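Local coordinates for cucumber basic protein (Cucumis sativus, PDB 2CBP), which holds one type 1 copper ion as a blue copper protein and probably carries electrons, at residues E16-G21 with M89-N94; Y3-S8 with L30-N35. One frame throughout, in Å; residues are numbered along the deposited sequence. Where two conformers were deposited one is given.

In the fold
Both interactions belong to one phytocyanin domain and are partly buried, with centres about 12 Å apart. Interaction 2 is sheet pairing: the strands 2-4 and 29-33 run parallel, with direct backbone hydrogen bonds and a valine methyl over a phenylalanine ring. Interaction 1 brings a turn of the loop between these two strands onto strand 90-95, the end strand of the four-stranded sheet, through apolar packing and water bridges. In each, buried residues lie beside an exposed one, Glu16 in interaction 1 and Val4 in interaction 2. Trp18 joins them: its CH2 lies 3.8 Å from Tyr3 CB. Ile91 of interaction 1 also touches Val5, Leu30 and Phe32 of interaction 2.

Interaction 1. Residues E16-G21 with M89-N94; sequences ESWPKG and MKIAVN
Glu16 and Lys90 lie side by side and point the same way; the carboxylate carbon Glu16 CD lies 3.6 Å from the methylene Lys90 CD. The charged ends stop short of a salt bridge, Glu16 OE2 being 4.4 Å from Lys90 NZ. One water bridges them, accepting from NZ and donating weakly to OE2, while NZ also bonds Phe49 O. These side-chain contacts belong to one of two modelled Glu16 conformers, so the carboxylate end is less certain than the backbone. There, Glu16 CA makes a CA-H...O contact with Lys90 O at 3.1 Å (139° at the hydrogen). A second water donates to Glu16 O and accepts from Ala92 N at 3.0 Å.

Pro19, in the type I turn from Ser17 to Lys20, meets Ile91 obliquely: Pro19 CG is 3.8 Å from Ile91 CG2, the branch set anti to the carbonyl carbon. The same Pro19 CG lies 4.3 Å from Val93 CG1, and Trp18 CZ3 approaches Ile91 CD1 more loosely.

The turn thus packs beside strand 90-95, which follows the copper ligand Met89. This end strand bonds along its backbone to strand 73-78, and Ile91 also touches Leu30 and Phe32 of strand 29-33.

Interaction 2. Residues Y3-S8 with L30-N35; sequences YVVGGS and LLFNYN
The Phe32 ring takes a methyl of Val5 over one face: Val5 CG2 stands 3.9 Å from the ring centroid and only 11° off the normal, a CH-pi contact. Beyond this pair, the ring meets Trp11 edge-to-face and Phe77 with the two planes at about 55°. This is the parallel pairing of strands 2-4 and 29-33 in a cupredoxin-type beta sandwich, the fold of blue copper proteins.

The torsions of Val5 explain the approach. CG1 is anti to the backbone N (177°), which leaves CG2 beside that nitrogen, where it reaches both the ring and Leu30 CB, the latter at 4.0 Å. An alanine at Phe32 would probably leave Val5 CG2 without its aromatic partner and open a gap in the core where Trp11, Phe77 and Ile91 also meet the ring.

The register pairs Tyr3 with Leu30 and Val4 with Leu31. Tyr3 and Leu30 start toward the same face of the sheet, where Tyr3 CB lies 4.1 Å from Leu30 CD2, although the phenol then leads away from the strand pair. On the other face Val4 CG1 packs obliquely against Asn33, 3.6 Å from its ND2. Leu31 holds the 3-8 segment twice through its backbone: its N donates to Tyr3 O, nearly in line with the carbonyl, and its O accepts from Val5 N at 3.0 Å.

From Val4 to Gly7 the chain makes a type II turn; beyond the Val5 N bond the link is through water. One water donates to Val5 O and Leu31 O and accepts from Asn33 N; another accepts from Asn33 ND2 and donates to Gly7 O, which lies 2.9 Å away from that water's oxygen.

Interaction 1. Residues E16-G21 with M89-N94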
loop_
_atom_site.group_PDB
_atom_site.type_symbol
_atom_site.label_atom_id
_atom_site.label_comp_id
_atom_site.label_asym_id
_atom_site.label_seq_id
_atom_site.Cartn_x
_atom_site.Cartn_y
_atom_site.Cartn_z
ATOM N N GLU A 16 -1.155 7.602 4.709
ATOM C CA GLU A 16 0.292 7.668 4.505
ATOM C C GLU A 16 1.063 7.571 5.805
ATOM O O GLU A 16 2.221 7.123 5.862
ATOM C CB GLU A 16 0.621 8.982 3.818
ATOM C CG GLU A 16 1.791 9.131 2.875
ATOM C CD GLU A 16 1.822 10.471 2.161
ATOM O OE1 GLU A 16 0.808 11.111 1.939
ATOM O OE2 GLU A 16 3.034 10.826 1.835
ATOM N N SER A 17 0.414 7.993 6.860
ATOM C CA SER A 17 0.906 8.047 8.227
ATOM C C SER A 17 0.968 6.747 8.996
ATOM O O SER A 17 1.757 6.613 9.968
ATOM C CB SER A 17 -0.054 9.052 8.938
ATOM O OG SER A 17 -1.311 9.021 8.237
ATOM N N TRP A 18 0.161 5.790 8.587
ATOM C CA TRP A 18 0.021 4.480 9.217
ATOM C C TRP A 18 1.328 3.778 9.545
ATOM O O TRP A 18 1.488 3.268 10.676
ATOM C CB TRP A 18 -0.989 3.581 8.447
ATOM C CG TRP A 18 -1.062 2.246 9.096
ATOM C CD1 TRP A 18 -1.765 1.853 10.194
ATOM C CD2 TRP A 18 -0.301 1.094 8.670
ATOM N NE1 TRP A 18 -1.515 0.524 10.465
ATOM C CE2 TRP A 18 -0.630 0.042 9.568
ATOM C CE3 TRP A 18 0.587 0.869 7.642
ATOM C CZ2 TRP A 18 -0.083 -1.233 9.439
ATOM C CZ3 TRP A 18 1.120 -0.410 7.513
ATOM C CH2 TRP A 18 0.798 -1.424 8.386
ATOM N N PRO A 19 2.271 3.740 8.634
ATOM C CA PRO A 19 3.566 3.102 8.808
ATOM C C PRO A 19 4.412 3.682 9.936
ATOM O O PRO A 19 5.320 3.012 10.436
ATOM C CB PRO A 19 4.279 3.339 7.460
ATOM C CG PRO A 19 3.139 3.452 6.443
ATOM C CD PRO A 19 2.151 4.312 7.251
ATOM N N LYS A 20 4.102 4.903 10.298
ATOM C CA LYS A 20 4.825 5.636 11.329
ATOM C C LYS A 20 4.866 4.866 12.643
ATOM O O LYS A 20 3.848 4.502 13.247
ATOM C CB LYS A 20 4.270 7.046 11.536
ATOM C CG LYS A 20 5.171 7.880 12.436
ATOM C CD LYS A 20 4.558 9.143 12.990
ATOM C CE LYS A 20 5.407 9.745 14.107
ATOM N NZ LYS A 20 5.490 8.817 15.275
ATOM N N GLY A 21 6.100 4.617 13.064
ATOM C CA GLY A 21 6.433 3.922 14.287
ATOM C C GLY A 21 6.392 2.416 14.223
ATOM O O GLY A 21 6.416 1.762 15.300
ATOM N N MET A 89 -3.789 8.177 -0.291
ATOM C CA MET A 89 -4.049 6.719 -0.315
ATOM C C MET A 89 -2.801 6.056 -0.925
ATOM O O MET A 89 -2.717 5.645 -2.065
ATOM C CB MET A 89 -5.356 6.390 -1.009
ATOM C CG MET A 89 -5.716 4.947 -0.824
ATOM S SD MET A 89 -7.490 4.658 -1.072
ATOM C CE MET A 89 -7.452 2.869 -0.654
ATOM N N LYS A 90 -1.776 6.058 -0.054
ATOM C CA LYS A 90 -0.454 5.512 -0.376
ATOM C C LYS A 90 0.355 5.303 0.901
ATOM O O LYS A 90 0.134 6.007 1.899
ATOM C CB LYS A 90 0.329 6.513 -1.276
ATOM C CG LYS A 90 0.520 7.827 -0.563
ATOM C CD LYS A 90 1.584 8.751 -0.994
ATOM C CE LYS A 90 1.558 9.249 -2.388
ATOM N NZ LYS A 90 2.557 10.368 -2.558
ATOM N N ILE A 91 1.252 4.313 0.844
ATOM C CA ILE A 91 2.122 4.013 1.982
ATOM C C ILE A 91 3.490 3.581 1.464
ATOM O O ILE A 91 3.668 2.972 0.405
ATOM C CB ILE A 91 1.632 2.978 2.982
ATOM C CG1 ILE A 91 1.317 1.680 2.270
ATOM C CG2 ILE A 91 0.447 3.491 3.791
ATOM C CD1 ILE A 91 0.978 0.447 3.115
ATOM N N ALA A 92 4.462 3.916 2.322
ATOM C CA ALA A 92 5.858 3.533 2.038
ATOM C C ALA A 92 6.334 2.768 3.308
ATOM O O ALA A 92 6.117 3.245 4.406
ATOM C CB ALA A 92 6.731 4.696 1.692
ATOM N N VAL A 93 6.975 1.625 3.037
ATOM C CA VAL A 93 7.503 0.810 4.149
ATOM C C VAL A 93 8.927 0.350 3.817
ATOM O O VAL A 93 9.328 0.267 2.645
ATOM C CB VAL A 93 6.553 -0.357 4.460
ATOM C CG1 VAL A 93 5.092 0.057 4.588
ATOM C CG2 VAL A 93 6.676 -1.492 3.459
ATOM N N ASN A 94 9.641 0.040 4.882
ATOM C CA ASN A 94 11.021 -0.484 4.766
ATOM C C ASN A 94 11.072 -1.776 5.616
ATOM O O ASN A 94 10.737 -1.684 6.800
ATOM C CB ASN A 94 12.100 0.494 5.189
ATOM C CG ASN A 94 13.491 -0.119 4.901
ATOM O OD1 ASN A 94 13.793 -0.449 3.760
ATOM N ND2 ASN A 94 14.299 -0.224 5.947
HETATM O O HOH W 1 3.967 6.300 4.109
HETATM O O HOH W 2 4.383 11.848 -1.137
#

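Interaction 2. Residues Y3-S8 with L30-N35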
loop_
_atom_site.group_PDB
_atom_site.type_symbol
_atom_site.label_atom_id
_atom_site.label_comp_id
_atom_site.label_asym_id
_atom_site.label_seq_id
_atom_site.Cartn_x
_atom_site.Cartn_y
_atom_site.Cartn_z
ATOM N N TYR A 3 0.275 -7.387 9.601
ATOM C CA TYR A 3 -0.181 -6.050 9.936
ATOM C C TYR A 3 -1.405 -5.730 9.052
ATOM O O TYR A 3 -1.356 -6.030 7.858
ATOM C CB TYR A 3 0.876 -4.961 9.691
ATOM C CG TYR A 3 2.101 -5.160 10.565
ATOM C CD1 TYR A 3 3.065 -6.108 10.242
ATOM C CD2 TYR A 3 2.257 -4.410 11.727
ATOM C CE1 TYR A 3 4.180 -6.319 11.040
ATOM C CE2 TYR A 3 3.374 -4.607 12.547
ATOM C CZ TYR A 3 4.325 -5.560 12.191
ATOM O OH TYR A 3 5.423 -5.768 12.979
ATOM N N VAL A 4 -2.384 -5.147 9.700
ATOM C CA VAL A 4 -3.606 -4.737 8.985
ATOM C C VAL A 4 -3.433 -3.227 8.713
ATOM O O VAL A 4 -3.456 -2.379 9.617
ATOM C CB VAL A 4 -4.878 -5.097 9.754
ATOM C CG1 VAL A 4 -6.130 -4.725 8.945
ATOM C CG2 VAL A 4 -4.890 -6.553 10.185
ATOM N N VAL A 5 -3.212 -2.949 7.451
ATOM C CA VAL A 5 -3.035 -1.559 6.994
ATOM C C VAL A 5 -4.231 -0.691 7.346
ATOM O O VAL A 5 -5.384 -0.996 6.971
ATOM C CB VAL A 5 -2.773 -1.566 5.468
ATOM C CG1 VAL A 5 -2.661 -0.127 4.951
ATOM C CG2 VAL A 5 -1.591 -2.414 5.098
ATOM N N GLY A 6 -3.979 0.392 8.047
ATOM C CA GLY A 6 -4.992 1.351 8.477
ATOM C C GLY A 6 -5.790 0.893 9.683
ATOM O O GLY A 6 -6.777 1.575 10.087
ATOM N N GLY A 7 -5.391 -0.220 10.283
ATOM C CA GLY A 7 -6.136 -0.722 11.468
ATOM C C GLY A 7 -7.602 -1.021 11.131
ATOM O O GLY A 7 -7.927 -1.584 10.065
ATOM N N SER A 8 -8.484 -0.612 12.047
ATOM C CA SER A 8 -9.912 -0.862 11.877
ATOM C C SER A 8 -10.531 -0.137 10.701
ATOM O O SER A 8 -11.578 -0.622 10.185
ATOM C CB SER A 8 -10.643 -0.659 13.206
ATOM O OG SER A 8 -10.211 -1.712 14.080
ATOM N N LEU A 30 1.464 -7.596 4.822
ATOM C CA LEU A 30 0.593 -6.431 4.919
ATOM C C LEU A 30 -0.774 -6.946 4.389
ATOM O O LEU A 30 -0.795 -7.553 3.312
ATOM C CB LEU A 30 1.008 -5.230 4.113
ATOM C CG LEU A 30 2.338 -4.570 4.451
ATOM C CD1 LEU A 30 2.423 -3.249 3.740
ATOM C CD2 LEU A 30 2.521 -4.415 5.927
ATOM N N LEU A 31 -1.774 -6.709 5.186
ATOM C CA LEU A 31 -3.158 -7.113 4.843
ATOM C C LEU A 31 -3.976 -5.852 4.556
ATOM O O LEU A 31 -4.136 -4.989 5.415
ATOM C CB LEU A 31 -3.745 -7.932 5.966
ATOM C CG LEU A 31 -5.051 -8.674 5.693
ATOM C CD1 LEU A 31 -5.075 -9.900 6.571
ATOM C CD2 LEU A 31 -6.265 -7.810 5.910
ATOM N N PHE A 32 -4.487 -5.805 3.334
ATOM C CA PHE A 32 -5.269 -4.692 2.812
ATOM C C PHE A 32 -6.747 -5.052 2.654
ATOM O O PHE A 32 -7.061 -5.909 1.823
ATOM C CB PHE A 32 -4.722 -4.269 1.425
ATOM C CG PHE A 32 -3.324 -3.721 1.372
ATOM C CD1 PHE A 32 -2.224 -4.559 1.341
ATOM C CD2 PHE A 32 -3.121 -2.331 1.332
ATOM C CE1 PHE A 32 -0.925 -4.050 1.302
ATOM C CE2 PHE A 32 -1.830 -1.796 1.275
ATOM C CZ PHE A 32 -0.739 -2.674 1.254
ATOM N N ASN A 33 -7.553 -4.346 3.429
ATOM C CA ASN A 33 -9.008 -4.521 3.406
ATOM C C ASN A 33 -9.694 -3.300 2.778
ATOM O O ASN A 33 -9.486 -2.180 3.297
ATOM C CB ASN A 33 -9.588 -4.699 4.810
ATOM C CG ASN A 33 -9.191 -5.973 5.522
ATOM O OD1 ASN A 33 -9.233 -7.068 4.952
ATOM N ND2 ASN A 33 -8.844 -5.797 6.777
ATOM N N TYR A 34 -10.514 -3.577 1.779
ATOM C CA TYR A 34 -11.259 -2.497 1.107
ATOM C C TYR A 34 -12.303 -3.043 0.152
ATOM O O TYR A 34 -12.341 -4.254 -0.161
ATOM C CB TYR A 34 -10.222 -1.619 0.291
ATOM C CG TYR A 34 -9.520 -2.511 -0.685
ATOM C CD1 TYR A 34 -8.418 -3.303 -0.314
ATOM C CD2 TYR A 34 -9.960 -2.607 -2.024
ATOM C CE1 TYR A 34 -7.811 -4.144 -1.195
ATOM C CE2 TYR A 34 -9.342 -3.460 -2.913
ATOM C CZ TYR A 34 -8.257 -4.234 -2.510
ATOM O OH TYR A 34 -7.712 -5.064 -3.457
ATOM N N ASN A 35 -13.109 -2.115 -0.342
ATOM C CA ASN A 35 -14.158 -2.393 -1.346
ATOM C C ASN A 35 -13.528 -2.267 -2.726
ATOM O O ASN A 35 -13.293 -1.119 -3.114
ATOM C CB ASN A 35 -15.267 -1.350 -1.182
ATOM C CG ASN A 35 -16.420 -1.618 -2.156
ATOM O OD1 ASN A 35 -16.251 -2.271 -3.194
ATOM N ND2 ASN A 35 -17.596 -1.116 -1.791
HETATM O O HOH W 3 -6.371 -3.300 5.639
HETATM O O HOH W 4 -9.463 -3.416 8.361
#